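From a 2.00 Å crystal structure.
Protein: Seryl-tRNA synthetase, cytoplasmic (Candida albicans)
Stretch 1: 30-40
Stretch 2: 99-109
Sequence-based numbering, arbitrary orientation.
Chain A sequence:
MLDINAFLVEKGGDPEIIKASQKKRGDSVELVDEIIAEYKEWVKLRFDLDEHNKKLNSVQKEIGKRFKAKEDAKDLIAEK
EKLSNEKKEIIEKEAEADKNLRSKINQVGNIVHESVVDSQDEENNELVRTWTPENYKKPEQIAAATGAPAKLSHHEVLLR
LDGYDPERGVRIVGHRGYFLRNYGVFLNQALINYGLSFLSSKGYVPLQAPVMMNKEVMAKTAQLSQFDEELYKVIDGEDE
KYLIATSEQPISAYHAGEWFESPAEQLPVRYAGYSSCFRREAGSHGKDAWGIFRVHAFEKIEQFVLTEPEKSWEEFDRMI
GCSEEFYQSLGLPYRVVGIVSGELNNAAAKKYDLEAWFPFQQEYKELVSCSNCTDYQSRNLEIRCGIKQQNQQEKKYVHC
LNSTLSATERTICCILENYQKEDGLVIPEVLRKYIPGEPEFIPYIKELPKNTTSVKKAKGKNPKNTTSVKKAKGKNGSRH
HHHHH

Stretch 1, residues 30-40: ELVDEIIAEYK
Stretch 2 99-109: KNLRSKINQVG

The contact is an antiparallel packing of two helices, in which a row of aliphatic side chains is flanked by a lysine that forms a salt bridge with a glutamate of the facing helix. The axes approach to 9.4 Å with 159° between their N-to-C directions (signed crossing angle -159°), and the register is set by Glu38 and Leu101, whose CA atoms lie 6.1 Å apart. Residues 31-40 are helical, with phi/psi near -60/-43 and i to i+4 hydrogen bonds such as Tyr39 N to Ile35 O (3.0 Å). The second helix keeps this pattern through Asn106 N to Arg102 O (2.9 Å), then tightens to i to i+3 bonds, Gln107 N to Lys104 O (2.9 Å) and Val108 N to Ile105 O (3.1 Å); Val108 (-81/125) and Gly109 (-68/160) leave it.

Ile35 (m, t) is central to the apolar row. Its CA-to-CB bond points sideways, yet its end reaches across: CD1 lies 3.5 Å from Val108 CG2, while CG2 lies 3.7 Å from Ile105 CG1 and 3.9 Å from Leu101 CD1. Val108 (t) also meets Leu31, CG2 to CD2 at 3.8 Å; the same Leu31 CD2 is 3.5 Å from Gln107 CB. Leu31 has chi1 off-well at -104° and chi2 p. Towards the other end, Leu101 (t, p) places CD1 3.4 Å from Ile35 O and 4.3 Å from Tyr39 CB, with its CD2 at the edge of the Tyr39 ring (chi1 t, chi2 81°).

The CA-to-CB bond of Lys104 (m, t, t, m) points toward the first helix. Its CB packs 3.6 Å from Ile35 CG1, and its NZ donates a hydrogen bond to Glu34 OE1 at 2.9 Å, completing the salt bridge. Glu34 and Glu38, both m, t, direct their CA-to-CB bonds toward the second helix, but only Glu34 pairs with the ammonium group. Glu38 OE2 lies 2.9 Å from Lys104 CE and 4.2 Å from Lys104 NZ, too far for a second salt bridge yet close enough for the opposite charges to attract.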

# COMPACT_ATOMS: atom_id res chain seq x y z
N GLU A 30 23.97 9.86 -30.40
CA GLU A 30 23.69 11.16 -31.00
C GLU A 30 23.39 12.20 -29.92
O GLU A 30 23.80 13.36 -30.03
CB GLU A 30 22.53 11.06 -31.98
CG GLU A 30 22.80 10.15 -33.17
CD GLU A 30 21.58 10.00 -34.07
OE1 GLU A 30 20.46 9.86 -33.54
OE2 GLU A 30 21.75 10.02 -35.30
N LEU A 31 22.66 11.77 -28.89
CA LEU A 31 22.29 12.64 -27.78
C LEU A 31 23.45 13.53 -27.33
O LEU A 31 23.25 14.70 -27.02
CB LEU A 31 21.81 11.82 -26.58
CG LEU A 31 20.32 11.75 -26.29
CD1 LEU A 31 19.57 11.20 -27.48
CD2 LEU A 31 20.07 10.89 -25.06
N VAL A 32 24.65 12.96 -27.30
CA VAL A 32 25.80 13.69 -26.76
C VAL A 32 26.17 14.92 -27.59
O VAL A 32 26.30 16.03 -27.05
CB VAL A 32 27.00 12.77 -26.55
CG1 VAL A 32 28.19 13.55 -26.02
CG2 VAL A 32 26.62 11.65 -25.59
N ASP A 33 26.32 14.73 -28.90
CA ASP A 33 26.59 15.85 -29.79
C ASP A 33 25.49 16.92 -29.72
O ASP A 33 25.78 18.11 -29.71
CB ASP A 33 26.78 15.37 -31.22
CG ASP A 33 28.11 14.68 -31.44
OD1 ASP A 33 29.14 15.20 -30.95
OD2 ASP A 33 28.13 13.62 -32.10
N GLU A 34 24.24 16.48 -29.66
CA GLU A 34 23.11 17.40 -29.58
C GLU A 34 23.17 18.23 -28.32
O GLU A 34 22.90 19.44 -28.33
CB GLU A 34 21.78 16.63 -29.62
CG GLU A 34 21.64 15.77 -30.87
CD GLU A 34 20.34 15.01 -30.92
OE1 GLU A 34 19.54 15.13 -29.97
OE2 GLU A 34 20.11 14.30 -31.92
N ILE A 35 23.51 17.58 -27.22
CA ILE A 35 23.60 18.26 -25.94
C ILE A 35 24.68 19.34 -26.01
O ILE A 35 24.47 20.47 -25.58
CB ILE A 35 23.87 17.25 -24.81
CG1 ILE A 35 22.58 16.51 -24.48
CG2 ILE A 35 24.44 17.94 -23.58
CD1 ILE A 35 22.78 15.21 -23.76
N ILE A 36 25.81 19.00 -26.62
CA ILE A 36 26.89 19.97 -26.77
C ILE A 36 26.48 21.16 -27.63
O ILE A 36 26.80 22.31 -27.31
CB ILE A 36 28.16 19.31 -27.35
CG1 ILE A 36 28.67 18.22 -26.40
CG2 ILE A 36 29.24 20.35 -27.61
CD1 ILE A 36 29.83 17.37 -26.99
N ALA A 37 25.77 20.90 -28.72
CA ALA A 37 25.34 21.98 -29.61
C ALA A 37 24.41 22.94 -28.88
O ALA A 37 24.63 24.15 -28.84
CB ALA A 37 24.67 21.42 -30.86
N GLU A 38 23.36 22.38 -28.27
CA GLU A 38 22.39 23.20 -27.56
C GLU A 38 23.05 23.99 -26.44
O GLU A 38 22.67 25.13 -26.17
CB GLU A 38 21.24 22.33 -27.05
CG GLU A 38 20.60 21.51 -28.16
CD GLU A 38 19.17 21.09 -27.85
OE1 GLU A 38 18.70 21.34 -26.72
OE2 GLU A 38 18.52 20.52 -28.75
N TYR A 39 24.05 23.41 -25.79
CA TYR A 39 24.76 24.17 -24.77
C TYR A 39 25.40 25.43 -25.35
O TYR A 39 25.39 26.50 -24.73
CB TYR A 39 25.82 23.33 -24.08
CG TYR A 39 26.66 24.17 -23.15
CD1 TYR A 39 26.21 24.49 -21.87
CD2 TYR A 39 27.89 24.67 -23.56
CE1 TYR A 39 26.97 25.27 -21.03
CE2 TYR A 39 28.65 25.45 -22.72
CZ TYR A 39 28.19 25.75 -21.45
OH TYR A 39 28.95 26.52 -20.61
N LYS A 40 25.99 25.30 -26.53
CA LYS A 40 26.64 26.43 -27.15
C LYS A 40 25.63 27.50 -27.53
O LYS A 40 25.91 28.70 -27.40
CB LYS A 40 27.44 26.01 -28.38
CG LYS A 40 28.57 25.03 -28.08
CD LYS A 40 29.50 24.86 -29.27
CE LYS A 40 30.58 23.82 -28.97
NZ LYS A 40 31.34 23.43 -30.18
N LYS A 99 15.67 24.61 -21.06
CA LYS A 99 14.69 23.56 -20.90
C LYS A 99 15.00 22.34 -21.77
O LYS A 99 14.98 21.20 -21.29
CB LYS A 99 13.29 24.09 -21.23
CG LYS A 99 12.18 23.06 -21.16
CD LYS A 99 10.82 23.72 -21.41
CE LYS A 99 9.72 22.68 -21.58
NZ LYS A 99 9.51 21.85 -20.35
N ASN A 100 15.28 22.59 -23.04
CA ASN A 100 15.55 21.50 -23.97
C ASN A 100 16.89 20.85 -23.70
O ASN A 100 17.07 19.65 -23.93
CB ASN A 100 15.49 22.00 -25.42
CG ASN A 100 14.10 22.43 -25.83
OD1 ASN A 100 13.11 22.07 -25.19
ND2 ASN A 100 14.01 23.21 -26.91
N LEU A 101 17.84 21.64 -23.21
CA LEU A 101 19.14 21.11 -22.87
C LEU A 101 19.00 20.13 -21.71
O LEU A 101 19.44 18.99 -21.80
CB LEU A 101 20.11 22.25 -22.51
CG LEU A 101 21.46 21.86 -21.94
CD1 LEU A 101 22.30 21.14 -22.99
CD2 LEU A 101 22.17 23.11 -21.46
N ARG A 102 18.35 20.55 -20.63
CA ARG A 102 18.18 19.66 -19.48
C ARG A 102 17.34 18.43 -19.81
O ARG A 102 17.58 17.34 -19.28
CB ARG A 102 17.62 20.43 -18.29
CG ARG A 102 18.54 21.57 -17.86
CD ARG A 102 18.00 22.35 -16.68
NE ARG A 102 18.89 23.47 -16.35
CZ ARG A 102 19.93 23.38 -15.53
NH1 ARG A 102 20.22 22.22 -14.94
NH2 ARG A 102 20.69 24.44 -15.30
N SER A 103 16.38 18.59 -20.71
CA SER A 103 15.55 17.47 -21.15
C SER A 103 16.39 16.42 -21.84
O SER A 103 16.19 15.22 -21.64
CB SER A 103 14.47 17.97 -22.11
OG SER A 103 13.90 16.88 -22.82
N LYS A 104 17.34 16.87 -22.66
CA LYS A 104 18.22 15.96 -23.36
C LYS A 104 19.19 15.29 -22.40
O LYS A 104 19.38 14.08 -22.44
CB LYS A 104 18.98 16.68 -24.47
CG LYS A 104 18.12 16.98 -25.69
CD LYS A 104 18.96 17.48 -26.86
CE LYS A 104 18.11 17.70 -28.09
NZ LYS A 104 17.41 16.46 -28.52
N ILE A 105 19.80 16.08 -21.52
CA ILE A 105 20.74 15.53 -20.56
C ILE A 105 20.07 14.48 -19.70
O ILE A 105 20.67 13.46 -19.34
CB ILE A 105 21.35 16.63 -19.69
CG1 ILE A 105 22.28 17.50 -20.55
CG2 ILE A 105 22.09 16.02 -18.51
CD1 ILE A 105 22.74 18.75 -19.87
N ASN A 106 18.80 14.70 -19.39
CA ASN A 106 18.03 13.77 -18.59
C ASN A 106 17.89 12.39 -19.23
O ASN A 106 17.70 11.39 -18.53
CB ASN A 106 16.64 14.34 -18.28
CG ASN A 106 15.81 13.41 -17.43
OD1 ASN A 106 16.11 13.19 -16.26
ND2 ASN A 106 14.75 12.86 -18.02
N GLN A 107 17.97 12.34 -20.55
CA GLN A 107 17.87 11.08 -21.28
C GLN A 107 19.15 10.23 -21.22
O GLN A 107 19.11 9.03 -21.47
CB GLN A 107 17.49 11.33 -22.73
CG GLN A 107 16.19 12.07 -22.93
CD GLN A 107 15.86 12.23 -24.39
OE1 GLN A 107 15.89 11.26 -25.16
NE2 GLN A 107 15.54 13.45 -24.80
N VAL A 108 20.28 10.86 -20.90
CA VAL A 108 21.57 10.17 -20.91
C VAL A 108 21.78 9.36 -19.63
O VAL A 108 21.72 9.90 -18.52
CB VAL A 108 22.74 11.15 -21.10
CG1 VAL A 108 24.07 10.40 -21.11
CG2 VAL A 108 22.55 11.95 -22.39
N GLY A 109 22.04 8.07 -19.78
CA GLY A 109 22.31 7.20 -18.65
C GLY A 109 23.63 7.52 -17.97
O GLY A 109 24.50 8.17 -18.54